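PDB 2G2Q: glutaredoxin-2 from Vaccinia virus, which passes disulfide bonds between viral thiol proteins as a thioredoxin-fold oxidoreductase needed for virion morphogenesis and virus replication. Local coordinates for residues A[17-22]-A[71-76]; A[24-29]-A[109-114]; A[90-95]-A[100-105]. All coordinates share one frame; numbering follows the deposited sequence.

Contact 1 (A[17-22]-A[71-76]); sequences ENVSDA and VSIFKY. With SO4 (sulfate ion), chain D.
Val19 of helix 14-24 sits above Val71 of segment 71-76, with their CA atoms 8.2 Å apart and the side chains of Val19, Val71 and Ile73 meeting between the two backbones. All three CB atoms are directed into the interface. A single methyl of the helix does the touching: Val19 CG1, placed anti to the backbone N (chi1 172°), lies 4.0 Å from Val71 CG2 and also 4.0 Å from Ile73 CD1. It therefore bridges two residues that face the same side of the strand, and the side chains meet at a slant. Ile73 reaches it with the end of its longer branch, whereas Val71 offers a methyl close to its own backbone. The contact is small and wholly apolar. Ile7 of strand 3-9 packs beside both strand residues, and Val102 covers another part of Val19. Further along the strand Lys75 extends to a sulfate ion, its NZ 3.0 Å from O2 in a hydrogen bond and 3.4 Å from O1 in a weaker one. The sulfate, probably from the crystallisation liquor, is also hydrogen-bonded by Tyr30, Asn3 and Tyr116, and NZ bonds to the carbonyls of Ile111 and Ala114 as well. A helix packed on the central strands is characteristic of the thioredoxin fold; Cys13 immediately precedes this helix and Cys16 lies in its first turn, and their redox-active disulfide is not formed here.

Contact 2 (A[24-29]-A[109-114]); sequences EELKSE and SEIEKA
The carboxylates of Glu29 and Glu112 approach each other through one oxygen apiece, Glu29 OE2 lying 2.6 Å from Glu112 OE1, with their planes turned 56° apart and the two chains crossing at about a right angle. So short a separation would be costly between two full negative charges and is consistent with one acid holding a proton. Both side chains are extended beyond CG. That of Glu29 leaves the backbone with CG anti to the N (chi1 -162°), which carries its acid across to the helix. Lys108 makes a long, weak ion pair with OE1 of Glu29 and may ease the charge further. Beside this polar pair lies an apolar one, where Leu26 and Ile111 reach for each other tip to tip, their CD1 atoms 3.8 Å apart. A type I turn from Glu24 to Lys27, closed by Lys27 N to Glu24 O at 3.1 Å, presents Leu26 to the helix. The contact thus joins the loop between helix 14-24 and strand 30-36 to the C-terminal part of helix 104-113. Leu104 and Lys108 of that helix also pack on Leu26, while Tyr30, opening strand 30-36, touches both Ile111 and Glu112.

Contact 3 (A[90-95]-A[100-105]); sequences KSLDFT and SLVNLE
An isolated antiparallel beta bridge pairs Leu92 with Val102, the two forming a non-hydrogen-bonded pair flanked by two backbone bonds. Asn103 N donates to Ser91 O at 3.1 Å, and Asp93 N donates to Leu101 O at 3.2 Å with a nearly straight N-H (164°). The Leu101 carbonyl also receives a CA-H...O contact from Leu92 CA at 3.6 Å. Past the bridge, Leu101 accounts for much of the buried surface: its CG stands anti to the backbone N (chi1 -167°), and CD2 comes up to the edge of the Phe94 ring, in its plane, 3.8 Å from Phe94 CD1. Asp93 turns its carboxylate forward along its own chain, where OD1 accepts Thr95 N at 2.9 Å from above the carboxylate plane, making an Asx turn. At the other end Asn103 occupies the N-cap position of helix 104-113, its OD1 weakly bonded to Ile106 N. The bridge lies immediately before this helix. Ser91 packs on Ile106 and Leu107 and bonds through OG to Ile88 O, while Val102 rests on Val19 and Ala22 of helix 14-24, and Phe94 meets Ile15 of the same helix and the Tyr69 ring.

From the N terminus, helix 14-24 supplies the first half of contact 1 and the loop after it the first half of contact 2. Contact 1 closes at strand 71-77, whereas contact 2 waits for helix 104-113, so their loops cross. Contact 3 begins and ends after contact 1 is complete and falls wholly within the span of contact 2, making a short local closure ahead of the last helix. Contacts 2 and 3 also touch directly, Glu110 packing on Lys90 and Glu25 on Leu104. Contact 1 joins helix 14-24 to the sheet, contact 2 the loop after it to helix 104-113, and contact 3 closes the loop leading into that helix.

Contact 1 (A[17-22]-A[71-76])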
loop_
_atom_site.group_PDB
_atom_site.type_symbol
_atom_site.label_atom_id
_atom_site.label_comp_id
_atom_site.label_asym_id
_atom_site.label_seq_id
_atom_site.Cartn_x
_atom_site.Cartn_y
_atom_site.Cartn_z
ATOM N N GLU A 17 -3.066 5.501 -6.341
ATOM C CA GLU A 17 -2.529 6.027 -7.596
ATOM C C GLU A 17 -1.232 6.824 -7.449
ATOM O O GLU A 17 -0.285 6.603 -8.210
ATOM C CB GLU A 17 -3.572 6.867 -8.320
ATOM C CG GLU A 17 -4.569 6.035 -9.110
ATOM C CD GLU A 17 -5.822 6.804 -9.500
ATOM O OE1 GLU A 17 -5.898 8.029 -9.249
ATOM O OE2 GLU A 17 -6.732 6.172 -10.076
ATOM N N ASN A 18 -1.174 7.739 -6.480
ATOM C CA ASN A 18 0.076 8.480 -6.235
ATOM C C ASN A 18 1.216 7.598 -5.742
ATOM O O ASN A 18 2.367 7.791 -6.109
ATOM C CB ASN A 18 -0.146 9.686 -5.314
ATOM C CG ASN A 18 -0.930 10.782 -5.995
ATOM O OD1 ASN A 18 -1.920 11.281 -5.458
ATOM N ND2 ASN A 18 -0.518 11.140 -7.209
ATOM N N VAL A 19 0.884 6.614 -4.927
ATOM C CA VAL A 19 1.881 5.654 -4.491
ATOM C C VAL A 19 2.401 4.810 -5.665
ATOM O O VAL A 19 3.607 4.738 -5.864
ATOM C CB VAL A 19 1.366 4.804 -3.334
ATOM C CG1 VAL A 19 2.353 3.682 -3.014
ATOM C CG2 VAL A 19 1.151 5.695 -2.109
ATOM N N SER A 20 1.505 4.217 -6.462
ATOM C CA SER A 20 1.921 3.499 -7.677
ATOM C C SER A 20 2.787 4.343 -8.590
ATOM O O SER A 20 3.778 3.848 -9.139
ATOM C CB SER A 20 0.719 3.000 -8.469
ATOM O OG SER A 20 -0.003 2.049 -7.705
ATOM N N ASP A 21 2.402 5.605 -8.770
ATOM C CA ASP A 21 3.167 6.540 -9.584
ATOM C C ASP A 21 4.607 6.659 -9.127
ATOM O O ASP A 21 5.524 6.553 -9.939
ATOM C CB ASP A 21 2.511 7.908 -9.603
ATOM C CG ASP A 21 1.460 8.020 -10.671
ATOM O OD1 ASP A 21 0.808 6.994 -10.981
ATOM O OD2 ASP A 21 1.294 9.131 -11.220
ATOM N N ALA A 22 4.787 6.870 -7.822
ATOM C CA ALA A 22 6.103 6.975 -7.211
ATOM C C ALA A 22 6.862 5.672 -7.410
ATOM O O ALA A 22 8.045 5.673 -7.762
ATOM C CB ALA A 22 5.971 7.281 -5.732
ATOM N N VAL A 71 -3.094 1.254 1.784
ATOM C CA VAL A 71 -2.092 0.870 0.791
ATOM C C VAL A 71 -0.988 0.064 1.446
ATOM O O VAL A 71 -0.439 0.456 2.476
ATOM C CB VAL A 71 -1.566 2.086 -0.053
ATOM C CG1 VAL A 71 -1.021 3.218 0.849
ATOM C CG2 VAL A 71 -0.553 1.631 -1.124
ATOM N N SER A 72 -0.703 -1.088 0.863
ATOM C CA SER A 72 0.354 -1.936 1.345
ATOM C C SER A 72 1.238 -2.404 0.202
ATOM O O SER A 72 0.754 -2.735 -0.889
ATOM C CB SER A 72 -0.234 -3.140 2.085
ATOM O OG SER A 72 -1.114 -2.712 3.108
ATOM N N ILE A 73 2.536 -2.447 0.481
ATOM C CA ILE A 73 3.546 -2.898 -0.459
ATOM C C ILE A 73 4.324 -4.118 0.089
ATOM O O ILE A 73 4.829 -4.112 1.212
ATOM C CB ILE A 73 4.505 -1.755 -0.829
ATOM C CG1 ILE A 73 3.720 -0.562 -1.399
ATOM C CG2 ILE A 73 5.565 -2.230 -1.818
ATOM C CD1 ILE A 73 4.570 0.700 -1.619
ATOM N N PHE A 74 4.399 -5.153 -0.733
ATOM C CA PHE A 74 5.203 -6.318 -0.450
ATOM C C PHE A 74 6.298 -6.444 -1.501
ATOM O O PHE A 74 6.188 -5.936 -2.628
ATOM C CB PHE A 74 4.352 -7.590 -0.467
ATOM C CG PHE A 74 3.295 -7.620 0.580
ATOM C CD1 PHE A 74 2.053 -7.026 0.354
ATOM C CD2 PHE A 74 3.529 -8.230 1.786
ATOM C CE1 PHE A 74 1.072 -7.036 1.332
ATOM C CE2 PHE A 74 2.549 -8.259 2.757
ATOM C CZ PHE A 74 1.319 -7.651 2.537
ATOM N N LYS A 75 7.352 -7.140 -1.119
ATOM C CA LYS A 75 8.497 -7.324 -1.979
ATOM C C LYS A 75 8.649 -8.832 -2.098
ATOM O O LYS A 75 8.866 -9.521 -1.098
ATOM C CB LYS A 75 9.730 -6.634 -1.367
ATOM C CG LYS A 75 10.989 -6.722 -2.212
ATOM C CD LYS A 75 12.138 -5.859 -1.668
ATOM C CE LYS A 75 12.763 -6.432 -0.394
ATOM N NZ LYS A 75 13.828 -5.519 0.137
ATOM N N TYR A 76 8.477 -9.348 -3.312
ATOM C CA TYR A 76 8.605 -10.780 -3.567
ATOM C C TYR A 76 9.858 -11.092 -4.385
ATOM O O TYR A 76 10.114 -10.465 -5.431
ATOM C CB TYR A 76 7.362 -11.335 -4.297
ATOM C CG TYR A 76 7.436 -12.831 -4.508
ATOM C CD1 TYR A 76 7.517 -13.700 -3.417
ATOM C CD2 TYR A 76 7.454 -13.383 -5.791
ATOM C CE1 TYR A 76 7.576 -15.069 -3.586
ATOM C CE2 TYR A 76 7.521 -14.771 -5.976
ATOM C CZ TYR A 76 7.592 -15.605 -4.860
ATOM O OH TYR A 76 7.683 -16.991 -5.004
HETATM S S SO4 D . 15.892 -6.055 -3.020
HETATM O O1 SO4 D . 15.549 -7.222 -2.221
HETATM O O2 SO4 D . 15.185 -4.879 -2.515
HETATM O O3 SO4 D . 17.337 -5.844 -2.905
HETATM O O4 SO4 D . 15.537 -6.291 -4.419
#

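Contact 2 (A[24-29]-A[109-114])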
loop_
_atom_site.group_PDB
_atom_site.type_symbol
_atom_site.label_atom_id
_atom_site.label_comp_id
_atom_site.label_asym_id
_atom_site.label_seq_id
_atom_site.Cartn_x
_atom_site.Cartn_y
_atom_site.Cartn_z
ATOM N N GLU A 24 6.528 3.566 -9.736
ATOM C CA GLU A 24 6.874 3.403 -11.154
ATOM C C GLU A 24 8.266 3.922 -11.497
ATOM O O GLU A 24 8.905 3.437 -12.434
ATOM C CB GLU A 24 5.842 4.073 -12.064
ATOM C CG GLU A 24 4.566 3.262 -12.280
ATOM C CD GLU A 24 4.784 2.012 -13.127
ATOM O OE1 GLU A 24 5.320 2.141 -14.253
ATOM O OE2 GLU A 24 4.405 0.904 -12.669
ATOM N N GLU A 25 8.739 4.906 -10.739
ATOM C CA GLU A 25 10.068 5.462 -10.972
ATOM C C GLU A 25 11.171 4.458 -10.620
ATOM O O GLU A 25 12.335 4.663 -10.935
ATOM C CB GLU A 25 10.215 6.785 -10.225
ATOM C CG GLU A 25 9.369 7.886 -10.866
ATOM C CD GLU A 25 9.142 9.095 -9.969
ATOM O OE1 GLU A 25 9.203 10.239 -10.480
ATOM O OE2 GLU A 25 8.898 8.903 -8.761
ATOM N N LEU A 26 10.779 3.351 -10.001
ATOM C CA LEU A 26 11.709 2.279 -9.644
ATOM C C LEU A 26 11.567 1.052 -10.560
ATOM O O LEU A 26 12.037 -0.032 -10.209
ATOM C CB LEU A 26 11.511 1.870 -8.171
ATOM C CG LEU A 26 11.552 2.942 -7.065
ATOM C CD1 LEU A 26 11.226 2.320 -5.703
ATOM C CD2 LEU A 26 12.898 3.673 -7.013
ATOM N N LYS A 27 10.942 1.231 -11.730
ATOM C CA LYS A 27 10.705 0.132 -12.704
ATOM C C LYS A 27 11.960 -0.512 -13.301
ATOM O O LYS A 27 11.913 -1.646 -13.800
ATOM C CB LYS A 27 9.768 0.572 -13.839
ATOM C CG LYS A 27 10.331 1.640 -14.798
ATOM C CD LYS A 27 9.215 2.177 -15.681
ATOM C CE LYS A 27 9.387 3.659 -16.002
ATOM N NZ LYS A 27 10.246 3.897 -17.188
ATOM N N SER A 28 13.074 0.209 -13.278
ATOM C CA SER A 28 14.313 -0.348 -13.779
ATOM C C SER A 28 14.891 -1.306 -12.740
ATOM O O SER A 28 15.823 -2.047 -13.019
ATOM C CB SER A 28 15.306 0.761 -14.126
ATOM O OG SER A 28 15.856 1.341 -12.956
ATOM N N GLU A 29 14.307 -1.299 -11.546
ATOM C CA GLU A 29 14.798 -2.111 -10.444
ATOM C C GLU A 29 13.823 -3.227 -10.066
ATOM O O GLU A 29 14.241 -4.337 -9.736
ATOM C CB GLU A 29 15.097 -1.212 -9.245
ATOM C CG GLU A 29 16.015 -1.814 -8.176
ATOM C CD GLU A 29 16.367 -0.791 -7.089
ATOM O OE1 GLU A 29 16.217 0.434 -7.341
ATOM O OE2 GLU A 29 16.788 -1.206 -5.984
ATOM N N SER A 109 14.353 3.692 0.156
ATOM C CA SER A 109 15.066 3.137 1.313
ATOM C C SER A 109 14.275 2.026 1.989
ATOM O O SER A 109 14.822 0.949 2.239
ATOM C CB SER A 109 15.365 4.207 2.370
ATOM O OG SER A 109 16.071 5.306 1.838
ATOM N N GLU A 110 13.004 2.299 2.301
ATOM C CA GLU A 110 12.169 1.356 3.037
ATOM C C GLU A 110 11.967 0.056 2.253
ATOM O O GLU A 110 11.952 -1.043 2.837
ATOM C CB GLU A 110 10.821 1.989 3.401
ATOM C CG GLU A 110 10.952 3.216 4.334
ATOM C CD GLU A 110 9.622 3.950 4.569
ATOM O OE1 GLU A 110 9.347 4.330 5.729
ATOM O OE2 GLU A 110 8.848 4.146 3.602
ATOM N N ILE A 111 11.807 0.186 0.935
ATOM C CA ILE A 111 11.651 -0.970 0.058
ATOM C C ILE A 111 12.962 -1.764 0.011
ATOM O O ILE A 111 12.963 -2.990 -0.020
ATOM C CB ILE A 111 11.268 -0.542 -1.380
ATOM C CG1 ILE A 111 9.825 -0.063 -1.430
ATOM C CG2 ILE A 111 11.486 -1.694 -2.381
ATOM C CD1 ILE A 111 9.517 0.675 -2.731
ATOM N N GLU A 112 14.076 -1.052 0.004
ATOM C CA GLU A 112 15.350 -1.713 -0.138
ATOM C C GLU A 112 15.806 -2.445 1.118
ATOM O O GLU A 112 16.475 -3.458 1.015
ATOM C CB GLU A 112 16.403 -0.748 -0.687
ATOM C CG GLU A 112 16.190 -0.500 -2.186
ATOM C CD GLU A 112 17.195 0.454 -2.787
ATOM O OE1 GLU A 112 17.574 0.240 -3.960
ATOM O OE2 GLU A 112 17.614 1.415 -2.094
ATOM N N LYS A 113 15.402 -1.951 2.283
ATOM C CA LYS A 113 15.795 -2.513 3.586
ATOM C C LYS A 113 14.858 -3.617 4.079
ATOM O O LYS A 113 15.161 -4.307 5.042
ATOM C CB LYS A 113 15.822 -1.415 4.650
ATOM C CG LYS A 113 16.906 -0.358 4.494
ATOM C CD LYS A 113 16.494 0.924 5.244
ATOM C CE LYS A 113 17.631 1.508 6.080
ATOM N NZ LYS A 113 18.572 2.430 5.361
ATOM N N ALA A 114 13.704 -3.758 3.445
ATOM C CA ALA A 114 12.712 -4.739 3.862
ATOM C C ALA A 114 13.309 -6.159 3.831
ATOM O O ALA A 114 13.812 -6.600 2.809
ATOM C CB ALA A 114 11.493 -4.642 2.961
#

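Contact 3 (A[90-95]-A[100-105])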
loop_
_atom_site.group_PDB
_atom_site.type_symbol
_atom_site.label_atom_id
_atom_site.label_comp_id
_atom_site.label_asym_id
_atom_site.label_seq_id
_atom_site.Cartn_x
_atom_site.Cartn_y
_atom_site.Cartn_z
ATOM N N LYS A 90 6.514 5.999 7.144
ATOM C CA LYS A 90 7.406 7.168 7.258
ATOM C C LYS A 90 7.589 7.963 5.951
ATOM O O LYS A 90 7.952 9.132 5.985
ATOM C CB LYS A 90 8.776 6.749 7.802
ATOM C CG LYS A 90 8.847 6.551 9.317
ATOM C CD LYS A 90 10.147 5.828 9.684
ATOM C CE LYS A 90 10.104 5.189 11.079
ATOM N NZ LYS A 90 10.427 6.183 12.147
ATOM N N SER A 91 7.338 7.318 4.812
ATOM C CA SER A 91 7.395 7.975 3.510
ATOM C C SER A 91 6.056 8.617 3.128
ATOM O O SER A 91 5.959 9.301 2.106
ATOM C CB SER A 91 7.806 6.974 2.431
ATOM O OG SER A 91 6.763 6.053 2.178
ATOM N N LEU A 92 5.032 8.389 3.949
ATOM C CA LEU A 92 3.687 8.878 3.662
ATOM C C LEU A 92 3.280 10.057 4.531
ATOM O O LEU A 92 3.575 10.087 5.719
ATOM C CB LEU A 92 2.662 7.749 3.823
ATOM C CG LEU A 92 2.236 6.949 2.588
ATOM C CD1 LEU A 92 3.269 6.972 1.471
ATOM C CD2 LEU A 92 1.899 5.517 2.997
ATOM N N ASP A 93 2.602 11.027 3.921
ATOM C CA ASP A 93 1.945 12.099 4.657
ATOM C C ASP A 93 0.559 12.369 4.060
ATOM O O ASP A 93 0.424 13.166 3.125
ATOM C CB ASP A 93 2.793 13.372 4.656
ATOM C CG ASP A 93 2.139 14.516 5.432
ATOM O OD1 ASP A 93 0.972 14.368 5.875
ATOM O OD2 ASP A 93 2.793 15.571 5.607
ATOM N N PHE A 94 -0.461 11.720 4.618
ATOM C CA PHE A 94 -1.839 11.838 4.102
ATOM C C PHE A 94 -2.494 13.241 4.271
ATOM O O PHE A 94 -3.619 13.479 3.774
ATOM C CB PHE A 94 -2.742 10.781 4.727
ATOM C CG PHE A 94 -2.400 9.355 4.354
ATOM C CD1 PHE A 94 -1.766 9.049 3.141
ATOM C CD2 PHE A 94 -2.774 8.306 5.201
ATOM C CE1 PHE A 94 -1.488 7.731 2.795
ATOM C CE2 PHE A 94 -2.499 6.976 4.865
ATOM C CZ PHE A 94 -1.863 6.686 3.650
ATOM N N THR A 95 -1.809 14.149 4.972
ATOM C CA THR A 95 -2.268 15.542 5.083
ATOM C C THR A 95 -1.977 16.320 3.801
ATOM O O THR A 95 -2.338 17.482 3.696
ATOM C CB THR A 95 -1.645 16.311 6.291
ATOM O OG1 THR A 95 -0.238 16.511 6.079
ATOM C CG2 THR A 95 -1.878 15.570 7.612
ATOM N N SER A 100 3.853 15.285 -3.126
ATOM C CA SER A 100 4.261 15.390 -1.711
ATOM C C SER A 100 3.601 14.414 -0.723
ATOM O O SER A 100 4.010 14.318 0.430
ATOM C CB SER A 100 4.005 16.812 -1.222
ATOM O OG SER A 100 4.707 17.739 -2.022
ATOM N N LEU A 101 2.552 13.744 -1.180
ATOM C CA LEU A 101 1.944 12.636 -0.475
ATOM C C LEU A 101 2.984 11.520 -0.256
ATOM O O LEU A 101 3.003 10.863 0.794
ATOM C CB LEU A 101 0.786 12.114 -1.326
ATOM C CG LEU A 101 -0.266 11.150 -0.788
ATOM C CD1 LEU A 101 0.258 9.712 -0.634
ATOM C CD2 LEU A 101 -0.860 11.678 0.519
ATOM N N VAL A 102 3.823 11.312 -1.274
ATOM C CA VAL A 102 4.877 10.312 -1.240
ATOM C C VAL A 102 6.245 10.978 -1.359
ATOM O O VAL A 102 6.462 11.872 -2.184
ATOM C CB VAL A 102 4.747 9.245 -2.372
ATOM C CG1 VAL A 102 5.551 8.002 -2.018
ATOM C CG2 VAL A 102 3.298 8.861 -2.634
ATOM N N ASN A 103 7.158 10.543 -0.507
ATOM C CA ASN A 103 8.541 10.936 -0.592
ATOM C C ASN A 103 9.325 9.735 -1.115
ATOM O O ASN A 103 9.500 8.738 -0.409
ATOM C CB ASN A 103 9.024 11.370 0.782
ATOM C CG ASN A 103 10.445 11.839 0.771
ATOM O OD1 ASN A 103 11.308 11.226 0.146
ATOM N ND2 ASN A 103 10.706 12.930 1.475
ATOM N N LEU A 104 9.761 9.828 -2.365
ATOM C CA LEU A 104 10.338 8.706 -3.088
ATOM C C LEU A 104 11.601 8.186 -2.396
ATOM O O LEU A 104 11.794 6.976 -2.232
ATOM C CB LEU A 104 10.675 9.148 -4.510
ATOM C CG LEU A 104 10.635 8.213 -5.721
ATOM C CD1 LEU A 104 11.657 8.707 -6.752
ATOM C CD2 LEU A 104 10.860 6.734 -5.377
ATOM N N GLU A 105 12.455 9.106 -1.973
ATOM C CA GLU A 105 13.741 8.725 -1.409
ATOM C C GLU A 105 13.591 7.896 -0.125
ATOM O O GLU A 105 14.377 6.979 0.116
ATOM C CB GLU A 105 14.632 9.962 -1.206
ATOM C CG GLU A 105 14.826 10.820 -2.488
ATOM C CD GLU A 105 15.642 10.125 -3.591
ATOM O OE1 GLU A 105 15.353 8.949 -3.939
ATOM O OE2 GLU A 105 16.578 10.766 -4.123
#